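Local atomic coordinates of dTDP-4-dehydrorhamnose 3,5-epimerase (Elizabethkingia anophelis NUHP1, PDB entry 6C46), a protein that probably catalyses the epimerisation at carbons 3 and 5 of the sugar in dTDP-4-dehydro-6-deoxy-glucose, giving dTDP-4-dehydro-rhamnose on the pathway to dTDP-L-rhamnose. Residues L69-K80 and F119-G128. Residues are numbered along the deposited sequence; the frame is centred on the assembly and turned at random.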
loop_
_atom_site.group_PDB
_atom_site.type_symbol
_atom_site.label_atom_id
_atom_site.label_comp_id
_atom_site.label_asym_id
_atom_site.label_seq_id
_atom_site.Cartn_x
_atom_site.Cartn_y
_atom_site.Cartn_z
ATOM N N LEU A 69 14.900 11.750 13.218
ATOM C CA LEU A 69 15.241 10.653 12.327
ATOM C C LEU A 69 15.137 9.360 13.117
ATOM O O LEU A 69 15.683 9.295 14.209
ATOM C CB LEU A 69 16.663 10.849 11.767
ATOM C CG LEU A 69 16.793 12.106 10.902
ATOM C CD1 LEU A 69 18.254 12.574 10.831
ATOM C CD2 LEU A 69 16.215 11.827 9.490
ATOM N N HIS A 70 14.464 8.335 12.579
ATOM C CA HIS A 70 14.128 7.132 13.338
ATOM C C HIS A 70 14.690 5.881 12.679
ATOM O O HIS A 70 14.839 5.818 11.454
ATOM C CB HIS A 70 12.597 6.944 13.446
ATOM C CG HIS A 70 11.898 8.069 14.143
ATOM N ND1 HIS A 70 10.599 8.429 13.854
ATOM C CD2 HIS A 70 12.308 8.899 15.131
ATOM C CE1 HIS A 70 10.238 9.438 14.631
ATOM N NE2 HIS A 70 11.256 9.745 15.417
ATOM N N LEU A 71 14.917 4.859 13.499
ATOM C CA LEU A 71 15.382 3.563 13.012
ATOM C C LEU A 71 15.141 2.543 14.116
ATOM O O LEU A 71 14.845 2.899 15.258
ATOM C CB LEU A 71 16.873 3.608 12.637
ATOM C CG LEU A 71 17.638 3.969 13.928
ATOM C CD1 LEU A 71 18.467 2.805 14.455
ATOM C CD2 LEU A 71 18.485 5.221 13.784
ATOM N N GLN A 72 15.265 1.265 13.763
ATOM C CA GLN A 72 15.325 0.190 14.746
ATOM C C GLN A 72 16.692 -0.469 14.623
ATOM O O GLN A 72 17.219 -0.608 13.513
ATOM C CB GLN A 72 14.178 -0.841 14.541
ATOM C CG GLN A 72 12.825 -0.267 14.963
ATOM C CD GLN A 72 11.672 -1.258 14.981
ATOM O OE1 GLN A 72 10.601 -0.940 15.496
ATOM N NE2 GLN A 72 11.886 -2.463 14.465
ATOM N N LYS A 73 17.277 -0.830 15.758
ATOM C CA LYS A 73 18.660 -1.307 15.791
ATOM C C LYS A 73 18.774 -2.805 15.529
ATOM O O LYS A 73 17.875 -3.584 15.847
ATOM C CB LYS A 73 19.304 -1.008 17.137
ATOM C CG LYS A 73 19.511 0.469 17.429
ATOM C CD LYS A 73 20.129 0.616 18.837
ATOM C CE LYS A 73 19.848 1.998 19.423
ATOM N NZ LYS A 73 20.356 2.160 20.827
ATOM N N GLY A 74 19.917 -3.199 14.977
ATOM C CA GLY A 74 20.309 -4.607 14.966
ATOM C C GLY A 74 19.370 -5.478 14.149
ATOM O O GLY A 74 18.926 -5.112 13.059
ATOM N N LYS A 75 19.038 -6.646 14.698
ATOM C CA LYS A 75 18.202 -7.591 13.967
ATOM C C LYS A 75 16.774 -7.100 13.789
ATOM O O LYS A 75 16.012 -7.741 13.058
ATOM C CB LYS A 75 18.168 -8.936 14.687
ATOM C CG LYS A 75 17.449 -8.916 16.005
ATOM C CD LYS A 75 17.743 -10.241 16.747
ATOM C CE LYS A 75 16.915 -10.400 17.986
ATOM N NZ LYS A 75 17.039 -11.805 18.477
ATOM N N HIS A 76 16.392 -6.006 14.454
ATOM C CA HIS A 76 15.069 -5.413 14.295
ATOM C C HIS A 76 15.032 -4.318 13.246
ATOM O O HIS A 76 13.951 -3.766 12.995
ATOM C CB HIS A 76 14.593 -4.871 15.649
ATOM C CG HIS A 76 14.446 -5.950 16.678
ATOM N ND1 HIS A 76 13.418 -6.867 16.638
ATOM C CD2 HIS A 76 15.226 -6.301 17.730
ATOM C CE1 HIS A 76 13.553 -7.717 17.643
ATOM N NE2 HIS A 76 14.640 -7.393 18.322
ATOM N N ALA A 77 16.159 -4.042 12.577
ATOM C CA ALA A 77 16.204 -2.959 11.596
ATOM C C ALA A 77 15.160 -3.172 10.502
ATOM O O ALA A 77 14.893 -4.298 10.083
ATOM C CB ALA A 77 17.606 -2.845 10.969
ATOM N N GLN A 78 14.551 -2.076 10.059
ATOM C CA GLN A 78 13.462 -2.105 9.092
ATOM C C GLN A 78 13.882 -1.375 7.834
ATOM O O GLN A 78 14.156 -0.175 7.900
ATOM C CB GLN A 78 12.219 -1.425 9.642
ATOM C CG GLN A 78 11.601 -2.099 10.859
ATOM C CD GLN A 78 10.514 -1.257 11.487
ATOM O OE1 GLN A 78 10.729 -0.088 11.805
ATOM N NE2 GLN A 78 9.343 -1.863 11.716
ATOM N N ALA A 79 13.909 -2.081 6.696
ATOM C CA ALA A 79 13.884 -1.380 5.420
ATOM C C ALA A 79 12.493 -0.799 5.218
ATOM O O ALA A 79 11.500 -1.406 5.631
ATOM C CB ALA A 79 14.242 -2.326 4.260
ATOM N N LYS A 80 12.421 0.390 4.598
ATOM C CA LYS A 80 11.174 1.129 4.447
ATOM C C LYS A 80 10.969 1.508 2.988
ATOM O O LYS A 80 11.895 1.999 2.340
ATOM C CB LYS A 80 11.167 2.385 5.327
ATOM C CG LYS A 80 11.229 2.049 6.829
ATOM C CD LYS A 80 11.639 3.247 7.697
ATOM C CE LYS A 80 11.808 2.836 9.173
ATOM N NZ LYS A 80 12.521 3.906 10.001
ATOM N N PHE A 119 10.207 5.708 -2.309
ATOM C CA PHE A 119 11.588 5.875 -1.867
ATOM C C PHE A 119 11.915 4.645 -1.035
ATOM O O PHE A 119 11.200 4.343 -0.069
ATOM C CB PHE A 119 11.701 7.172 -1.054
ATOM C CG PHE A 119 13.110 7.584 -0.672
ATOM C CD1 PHE A 119 13.328 8.272 0.519
ATOM C CD2 PHE A 119 14.180 7.365 -1.510
ATOM C CE1 PHE A 119 14.616 8.713 0.875
ATOM C CE2 PHE A 119 15.455 7.789 -1.163
ATOM C CZ PHE A 119 15.676 8.461 0.040
ATOM N N TYR A 120 12.932 3.891 -1.447
ATOM C CA TYR A 120 13.339 2.676 -0.735
ATOM C C TYR A 120 14.539 3.004 0.144
ATOM O O TYR A 120 15.597 3.367 -0.368
ATOM C CB TYR A 120 13.702 1.528 -1.686
ATOM C CG TYR A 120 14.313 0.345 -0.936
ATOM C CD1 TYR A 120 13.509 -0.508 -0.181
ATOM C CD2 TYR A 120 15.697 0.104 -0.948
ATOM C CE1 TYR A 120 14.057 -1.572 0.529
ATOM C CE2 TYR A 120 16.263 -0.970 -0.224
ATOM C CZ TYR A 120 15.428 -1.800 0.500
ATOM O OH TYR A 120 15.932 -2.860 1.224
ATOM N N VAL A 121 14.371 2.855 1.455
ATOM C CA VAL A 121 15.346 3.177 2.492
ATOM C C VAL A 121 15.818 1.853 3.098
ATOM O O VAL A 121 15.037 1.181 3.801
ATOM C CB VAL A 121 14.725 4.069 3.580
ATOM C CG1 VAL A 121 15.773 4.461 4.588
ATOM C CG2 VAL A 121 14.058 5.319 2.977
ATOM N N PRO A 122 17.055 1.437 2.867
ATOM C CA PRO A 122 17.510 0.119 3.353
ATOM C C PRO A 122 17.558 0.038 4.875
ATOM O O PRO A 122 17.576 1.045 5.579
ATOM C CB PRO A 122 18.935 -0.003 2.780
ATOM C CG PRO A 122 19.001 1.041 1.645
ATOM C CD PRO A 122 18.071 2.144 2.056
ATOM N N ARG A 123 17.632 -1.201 5.382
ATOM C CA ARG A 123 18.039 -1.419 6.759
ATOM C C ARG A 123 19.396 -0.768 7.008
ATOM O O ARG A 123 20.265 -0.786 6.137
ATOM C CB ARG A 123 18.154 -2.910 7.060
ATOM C CG ARG A 123 16.805 -3.664 6.996
ATOM C CD ARG A 123 16.949 -5.095 7.503
ATOM N NE ARG A 123 15.661 -5.797 7.405
ATOM C CZ ARG A 123 15.436 -6.986 7.944
ATOM N NH1 ARG A 123 16.414 -7.590 8.623
ATOM N NH2 ARG A 123 14.235 -7.566 7.814
ATOM N N GLY A 124 19.580 -0.236 8.223
ATOM C CA GLY A 124 20.798 0.464 8.613
ATOM C C GLY A 124 20.770 1.954 8.326
ATOM O O GLY A 124 21.784 2.640 8.524
ATOM N N PHE A 125 19.657 2.466 7.830
ATOM C CA PHE A 125 19.462 3.884 7.583
ATOM C C PHE A 125 18.565 4.450 8.663
ATOM O O PHE A 125 17.799 3.722 9.295
ATOM C CB PHE A 125 18.779 4.132 6.226
ATOM C CG PHE A 125 19.702 4.022 5.031
ATOM C CD1 PHE A 125 20.400 2.848 4.770
ATOM C CD2 PHE A 125 19.853 5.102 4.165
ATOM C CE1 PHE A 125 21.251 2.746 3.642
ATOM C CE2 PHE A 125 20.691 5.012 3.038
ATOM C CZ PHE A 125 21.408 3.832 2.796
ATOM N N ALA A 126 18.652 5.761 8.862
ATOM C CA ALA A 126 17.625 6.481 9.599
ATOM C C ALA A 126 16.746 7.217 8.608
ATOM O O ALA A 126 17.175 7.543 7.500
ATOM C CB ALA A 126 18.218 7.470 10.608
ATOM N N HIS A 127 15.503 7.498 9.022
ATOM C CA HIS A 127 14.515 8.032 8.101
ATOM C C HIS A 127 13.649 9.075 8.794
ATOM O O HIS A 127 13.331 8.955 9.982
ATOM C CB HIS A 127 13.616 6.906 7.542
ATOM C CG HIS A 127 12.388 7.421 6.858
ATOM N ND1 HIS A 127 11.141 7.405 7.452
ATOM C CD2 HIS A 127 12.218 7.987 5.639
ATOM C CE1 HIS A 127 10.258 7.955 6.631
ATOM N NE2 HIS A 127 10.888 8.319 5.525
ATOM N N GLY A 128 13.232 10.078 8.031
ATOM C CA GLY A 128 12.281 11.044 8.566
ATOM C C GLY A 128 11.624 11.809 7.443
ATOM O O GLY A 128 12.017 11.693 6.283
HETATM O O HOH W 1 14.920 3.554 9.062
HETATM O O HOH W 2 16.279 -9.618 11.175
HETATM O O HOH W 3 15.017 2.027 6.813
HETATM O O HOH W 4 10.555 5.997 10.049
#
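H70 and H127 pair their backbones as antiparallel neighbours. H70 N donates to H127 O at 2.9 Å, and H127 N returns a bond to H70 O. K80 and V121 form a second hydrogen-bonded pair. There V121 N reaches K80 O at 2.8 Å in a nearly straight bond (174°). The two pairs belong to different sheets, and the side chain of K80 spans the gap between them. Its chain is extended beyond CG and runs obliquely past the H127 ring, which brings K80 NZ to 4.0 Å from H127 CB. Water 4 links NZ to H127 ND1 and lies in the ring plane. Water 1 accepts from K80 NZ at 2.6 Å and lies within bonding distance of H70 O and F125 O. The other ring nitrogen of H127, NE2, is hydrogen-bonded to D91, which fixes the ring's rotation, and H70 NE2 is held by D178. A126 CB packs between L69 CB and L71 CD2. In the type II turn from P122 to F125, R123 lays one guanidinium face over A77 O, with R123 NE 3.2 Å from that oxygen but badly angled for a bond. R123 NE instead forms a salt bridge with D143, which also accepts from A79 N. H70 is the predicted proton acceptor, and K80 lies close to Y140, the predicted donor. The arrangement joins the two antiparallel sheets of a cupin barrel, as in RmlC epimerases, and lines its probable active site.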